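Local atomic coordinates of single-stranded DNA-binding protein (Mycobacterium smegmatis, PDB entry 5GQO), a protein that probably binds single-stranded DNA through an OB fold, four copies of which make up its assembly. Residues I35-R40 / L90-S95; E47-R52 / R84-S89. One frame throughout, in Å; residues are numbered along the deposited sequence.

Contact 1: residues I35-R40 / L90-S95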
loop_
_atom_site.group_PDB
_atom_site.type_symbol
_atom_site.label_atom_id
_atom_site.label_comp_id
_atom_site.label_asym_id
_atom_site.label_seq_id
_atom_site.Cartn_x
_atom_site.Cartn_y
_atom_site.Cartn_z
ATOM N N ILE B 35 18.807 -2.222 10.694
ATOM C CA ILE B 35 19.460 -1.760 11.922
ATOM C C ILE B 35 19.992 -2.886 12.783
ATOM O O ILE B 35 20.460 -2.648 13.890
ATOM C CB ILE B 35 18.508 -0.925 12.764
ATOM C CG1 ILE B 35 17.236 -1.713 13.072
ATOM C CG2 ILE B 35 18.182 0.372 12.045
ATOM C CD1 ILE B 35 16.518 -1.177 14.261
ATOM N N THR B 36 19.916 -4.124 12.311
ATOM C CA THR B 36 20.648 -5.211 12.978
ATOM C C THR B 36 21.487 -5.984 11.982
ATOM O O THR B 36 21.298 -5.870 10.772
ATOM C CB THR B 36 19.717 -6.216 13.653
ATOM O OG1 THR B 36 18.896 -6.821 12.647
ATOM C CG2 THR B 36 18.895 -5.556 14.738
ATOM N N ASN B 37 22.413 -6.784 12.509
ATOM C CA ASN B 37 23.140 -7.725 11.656
ATOM C C ASN B 37 22.220 -8.855 11.297
ATOM O O ASN B 37 21.679 -9.542 12.178
ATOM C CB ASN B 37 24.415 -8.270 12.295
ATOM C CG ASN B 37 25.466 -7.215 12.395
ATOM O OD1 ASN B 37 25.935 -6.693 11.372
ATOM N ND2 ASN B 37 25.766 -6.809 13.606
ATOM N N PRO B 38 22.034 -9.065 10.005
ATOM C CA PRO B 38 21.113 -10.105 9.663
ATOM C C PRO B 38 21.564 -11.496 10.118
ATOM O O PRO B 38 22.746 -11.755 10.282
ATOM C CB PRO B 38 21.053 -10.023 8.158
ATOM C CG PRO B 38 21.365 -8.614 7.840
ATOM C CD PRO B 38 22.390 -8.222 8.854
ATOM N N VAL B 39 20.583 -12.367 10.278
ATOM C CA VAL B 39 20.739 -13.696 10.804
ATOM C C VAL B 39 20.319 -14.690 9.717
ATOM O O VAL B 39 19.258 -14.527 9.132
ATOM C CB VAL B 39 19.841 -13.815 12.064
ATOM C CG1 VAL B 39 19.582 -15.262 12.454
ATOM C CG2 VAL B 39 20.481 -13.034 13.211
ATOM N N ARG B 40 21.188 -15.645 9.390
ATOM C CA ARG B 40 20.846 -16.705 8.478
ATOM C C ARG B 40 20.442 -17.959 9.265
ATOM O O ARG B 40 21.003 -18.261 10.309
ATOM C CB ARG B 40 21.990 -17.066 7.567
ATOM C CG ARG B 40 21.562 -18.188 6.601
ATOM C CD ARG B 40 22.607 -18.643 5.605
ATOM N NE ARG B 40 23.556 -17.574 5.323
ATOM C CZ ARG B 40 23.264 -16.417 4.724
ATOM N NH1 ARG B 40 24.226 -15.525 4.563
ATOM N NH2 ARG B 40 22.026 -16.133 4.307
ATOM N N LEU B 90 23.304 -6.657 1.096
ATOM C CA LEU B 90 22.978 -5.669 2.121
ATOM C C LEU B 90 23.334 -6.102 3.554
ATOM O O LEU B 90 23.436 -7.282 3.866
ATOM C CB LEU B 90 21.485 -5.403 2.127
ATOM C CG LEU B 90 20.769 -5.011 0.818
ATOM C CD1 LEU B 90 19.288 -4.809 1.019
ATOM C CD2 LEU B 90 21.343 -3.718 0.247
ATOM N N GLY B 91 23.454 -5.132 4.451
ATOM C CA GLY B 91 23.896 -5.408 5.810
ATOM C C GLY B 91 23.519 -4.253 6.705
ATOM O O GLY B 91 22.925 -3.284 6.237
ATOM N N LYS B 92 23.890 -4.346 7.979
ATOM C CA LYS B 92 23.538 -3.359 8.973
ATOM C C LYS B 92 23.888 -1.948 8.485
ATOM O O LYS B 92 24.959 -1.737 7.911
ATOM C CB LYS B 92 24.288 -3.645 10.273
ATOM C CG LYS B 92 23.769 -2.986 11.555
ATOM C CD LYS B 92 24.636 -3.503 12.716
ATOM C CE LYS B 92 24.116 -3.203 14.106
ATOM N NZ LYS B 92 24.374 -1.790 14.421
ATOM N N GLY B 93 22.947 -1.020 8.667
ATOM C CA GLY B 93 23.129 0.352 8.260
ATOM C C GLY B 93 22.596 0.642 6.854
ATOM O O GLY B 93 22.316 1.781 6.545
ATOM N N ASP B 94 22.468 -0.350 5.983
ATOM C CA ASP B 94 22.103 -0.036 4.607
ATOM C C ASP B 94 20.644 0.423 4.536
ATOM O O ASP B 94 19.756 0.018 5.330
ATOM C CB ASP B 94 22.269 -1.228 3.652
ATOM C CG ASP B 94 23.728 -1.618 3.398
ATOM O OD1 ASP B 94 24.609 -0.779 3.550
ATOM O OD2 ASP B 94 23.972 -2.805 3.050
ATOM N N SER B 95 20.414 1.280 3.560
ATOM C CA SER B 95 19.101 1.814 3.303
ATOM C C SER B 95 18.374 0.737 2.539
ATOM O O SER B 95 19.012 0.071 1.763
ATOM C CB SER B 95 19.242 3.061 2.446
ATOM O OG SER B 95 19.492 2.624 1.116
HETATM O O HOH W 1 25.529 -6.663 8.802
#
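K92 lays its aliphatic chain across the amide of N37 and along the backbone of T36 and I35, and this side chain carries most of the contact. With CG anti to the backbone N (chi1 -163°), the chain runs out straight as far as CE and bends only at chi4. K92 CB and CG pass the T36 carbonyl, K92 CD lies 3.6 Å from N37 ND2, and K92 CE comes to 3.7 Å from I35 O. The N37 amide crosses the lysine chain at a slant; chi1 (-70°) sets it beside the lysine and chi2 turns OD1 to the water that K92 N also reaches. That water donates to N37 OD1 at 2.6 Å and accepts from K92 N at 3.0 Å. The P38 ring faces the start of the turn, with P38 CD 4.2 Å from K92 N. The 90-95 side is shaped by a type II turn from G91 to D94, closed by D94 N to G91 O (3.0 Å), and G93 takes up the positive phi that such a turn favours. No direct hydrogen bond spans the segments, so this surface junction between strand 33-43 and the loop after helix 80-89 depends on methylene packing and one bridging water.

Contact 2: residues E47-R52 / R84-S89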
loop_
_atom_site.group_PDB
_atom_site.type_symbol
_atom_site.label_atom_id
_atom_site.label_comp_id
_atom_site.label_asym_id
_atom_site.label_seq_id
_atom_site.Cartn_x
_atom_site.Cartn_y
_atom_site.Cartn_z
ATOM N N GLU B 47 16.261 -21.389 2.916
ATOM C CA GLU B 47 17.109 -20.448 3.635
ATOM C C GLU B 47 16.292 -19.251 4.090
ATOM O O GLU B 47 15.492 -18.718 3.317
ATOM C CB GLU B 47 18.186 -19.961 2.688
ATOM C CG GLU B 47 19.498 -19.513 3.341
ATOM C CD GLU B 47 20.511 -19.046 2.291
ATOM O OE1 GLU B 47 20.647 -19.747 1.266
ATOM O OE2 GLU B 47 21.129 -17.962 2.446
ATOM N N LEU B 48 16.517 -18.831 5.323
ATOM C CA LEU B 48 15.922 -17.642 5.854
ATOM C C LEU B 48 17.022 -16.633 6.160
ATOM O O LEU B 48 18.037 -16.984 6.770
ATOM C CB LEU B 48 15.193 -17.943 7.162
ATOM C CG LEU B 48 14.649 -16.719 7.939
ATOM C CD1 LEU B 48 13.605 -16.000 7.103
ATOM C CD2 LEU B 48 14.079 -17.146 9.269
ATOM N N TYR B 49 16.765 -15.373 5.817
ATOM C CA TYR B 49 17.629 -14.287 6.192
ATOM C C TYR B 49 16.759 -13.202 6.721
ATOM O O TYR B 49 15.866 -12.698 6.054
ATOM C CB TYR B 49 18.352 -13.822 4.969
ATOM C CG TYR B 49 19.590 -13.035 5.230
ATOM C CD1 TYR B 49 20.699 -13.631 5.803
ATOM C CD2 TYR B 49 19.684 -11.698 4.841
ATOM C CE1 TYR B 49 21.857 -12.906 6.012
ATOM C CE2 TYR B 49 20.827 -10.971 5.038
ATOM C CZ TYR B 49 21.913 -11.577 5.627
ATOM O OH TYR B 49 23.071 -10.870 5.816
ATOM N N LYS B 50 16.999 -12.839 7.958
ATOM C CA LYS B 50 16.105 -11.979 8.626
ATOM C C LYS B 50 16.817 -10.894 9.397
ATOM O O LYS B 50 17.946 -11.056 9.851
ATOM C CB LYS B 50 15.232 -12.797 9.541
ATOM C CG LYS B 50 15.930 -13.489 10.667
ATOM C CD LYS B 50 14.923 -13.924 11.713
ATOM C CE LYS B 50 14.672 -12.849 12.763
ATOM N NZ LYS B 50 13.615 -13.232 13.750
ATOM N N PHE B 51 16.143 -9.771 9.566
ATOM C CA PHE B 51 16.798 -8.604 10.107
ATOM C C PHE B 51 15.769 -7.616 10.494
ATOM O O PHE B 51 14.581 -7.753 10.176
ATOM C CB PHE B 51 17.788 -8.030 9.056
ATOM C CG PHE B 51 17.211 -7.851 7.663
ATOM C CD1 PHE B 51 16.584 -6.699 7.335
ATOM C CD2 PHE B 51 17.286 -8.829 6.718
ATOM C CE1 PHE B 51 16.008 -6.505 6.075
ATOM C CE2 PHE B 51 16.748 -8.642 5.436
ATOM C CZ PHE B 51 16.083 -7.484 5.127
ATOM N N ARG B 52 16.213 -6.575 11.170
ATOM C CA ARG B 52 15.299 -5.569 11.690
ATOM C C ARG B 52 15.415 -4.300 10.850
ATOM O O ARG B 52 16.508 -3.948 10.414
ATOM C CB ARG B 52 15.760 -5.304 13.093
ATOM C CG ARG B 52 14.720 -4.799 14.058
ATOM C CD ARG B 52 14.411 -5.843 15.086
ATOM N NE ARG B 52 12.974 -5.894 15.209
ATOM C CZ ARG B 52 12.264 -4.976 15.848
ATOM N NH1 ARG B 52 10.937 -5.102 15.909
ATOM N NH2 ARG B 52 12.879 -3.944 16.440
ATOM N N ARG B 84 19.100 -15.045 -0.600
ATOM C CA ARG B 84 20.420 -15.042 -1.236
ATOM C C ARG B 84 20.848 -13.665 -1.730
ATOM O O ARG B 84 21.915 -13.180 -1.347
ATOM C CB ARG B 84 20.533 -16.125 -2.327
ATOM C CG ARG B 84 20.890 -17.490 -1.712
ATOM C CD ARG B 84 21.112 -18.626 -2.710
ATOM N NE ARG B 84 19.862 -19.092 -3.329
ATOM C CZ ARG B 84 18.912 -19.798 -2.698
ATOM N NH1 ARG B 84 19.025 -20.148 -1.412
ATOM N NH2 ARG B 84 17.827 -20.170 -3.373
ATOM N N GLY B 85 20.016 -13.026 -2.544
ATOM C CA GLY B 85 20.283 -11.661 -3.005
ATOM C C GLY B 85 20.568 -10.712 -1.862
ATOM O O GLY B 85 21.500 -9.900 -1.928
ATOM N N VAL B 86 19.769 -10.804 -0.802
ATOM C CA VAL B 86 19.888 -9.847 0.277
ATOM C C VAL B 86 21.154 -10.077 1.063
ATOM O O VAL B 86 21.809 -9.105 1.465
ATOM C CB VAL B 86 18.637 -9.792 1.185
ATOM C CG1 VAL B 86 18.904 -8.927 2.397
ATOM C CG2 VAL B 86 17.448 -9.209 0.414
ATOM N N SER B 87 21.509 -11.329 1.325
ATOM C CA SER B 87 22.738 -11.590 2.138
ATOM C C SER B 87 24.014 -11.225 1.359
ATOM O O SER B 87 24.934 -10.690 1.905
ATOM C CB SER B 87 22.782 -13.042 2.572
ATOM O OG SER B 87 22.679 -13.835 1.405
ATOM N N ALA B 88 23.999 -11.439 0.062
ATOM C CA ALA B 88 25.089 -11.011 -0.803
ATOM C C ALA B 88 25.226 -9.486 -0.979
ATOM O O ALA B 88 26.272 -9.025 -1.419
ATOM C CB ALA B 88 24.863 -11.604 -2.187
ATOM N N SER B 89 24.149 -8.731 -0.746
ATOM C CA SER B 89 24.081 -7.341 -1.144
ATOM C C SER B 89 23.965 -6.325 -0.010
ATOM O O SER B 89 24.523 -5.250 -0.137
ATOM C CB SER B 89 22.921 -7.151 -2.080
ATOM O OG SER B 89 23.027 -8.058 -3.148
#
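Y49 lies flat against S87 where helix 80-89 packs on strand 46-55 of the OB fold, the helix being the one that follows strand 73-79 and leads toward strand 95-105. Over these short segments the axes approach to 8.7 Å and cross obliquely.

The tight part is built from Y49, F51, V86 and S87. S87 CB stands over one face of the tyrosine ring, 3.6 Å from its centroid and nearly on the normal, a CH-pi contact. Y49 CG is anti to its own backbone N (chi1 -161°), which swings the ring out from the strand toward the helix. V86 comes to the same ring at its edge, V86 CG1 lying 3.8 Å from Y49 CD2, and the same methyl reaches F51 CE2 at 3.7 Å. One valine methyl thus meets both aromatics, at the edge of Y49 and obliquely at F51.

Toward the start of both segments the contact changes character and becomes polar and more open. E47, extended beyond CG, and exposed R84, bent at chi3, cross as a salt bridge with a single hydrogen bond from NH1 to OE1, whose N-H...O angle of 142° is far from straight. The bond lies in the guanidinium plane but meets OE1 from above the carboxylate plane, and the two planes are 51° apart. Each partner is also held elsewhere: R84 NH2 bonds to N81 OD1, and E47 OE2 pairs with R40. The carboxylate therefore sits between two arginines, which would be expected to favour its charged form. The R84 NH1 to E47 OE1 distance is 3.2 Å.

Contacts 1 and 2 share the hairpin of strands 33-43 and 46-55, and along the chain contact 2 is nested within the loop that contact 1 closes; their centres are about 8 Å apart. On the other side, helix 80-89 of contact 2 runs on into the 90-95 loop of contact 1. The hairpin joins them directly: R40 NH2 reaches E47 OE2 at 2.8 Å in a salt bridge, I35 N probably hydrogen-bonds to R52 O at 2.9 Å, and P38 packs on the Y49 ring. P38 belongs to a calcium site seen in this protein, although no calcium is bound to this chain. Both contacts also touch the second subunit, meeting its L129 through L90 and V86.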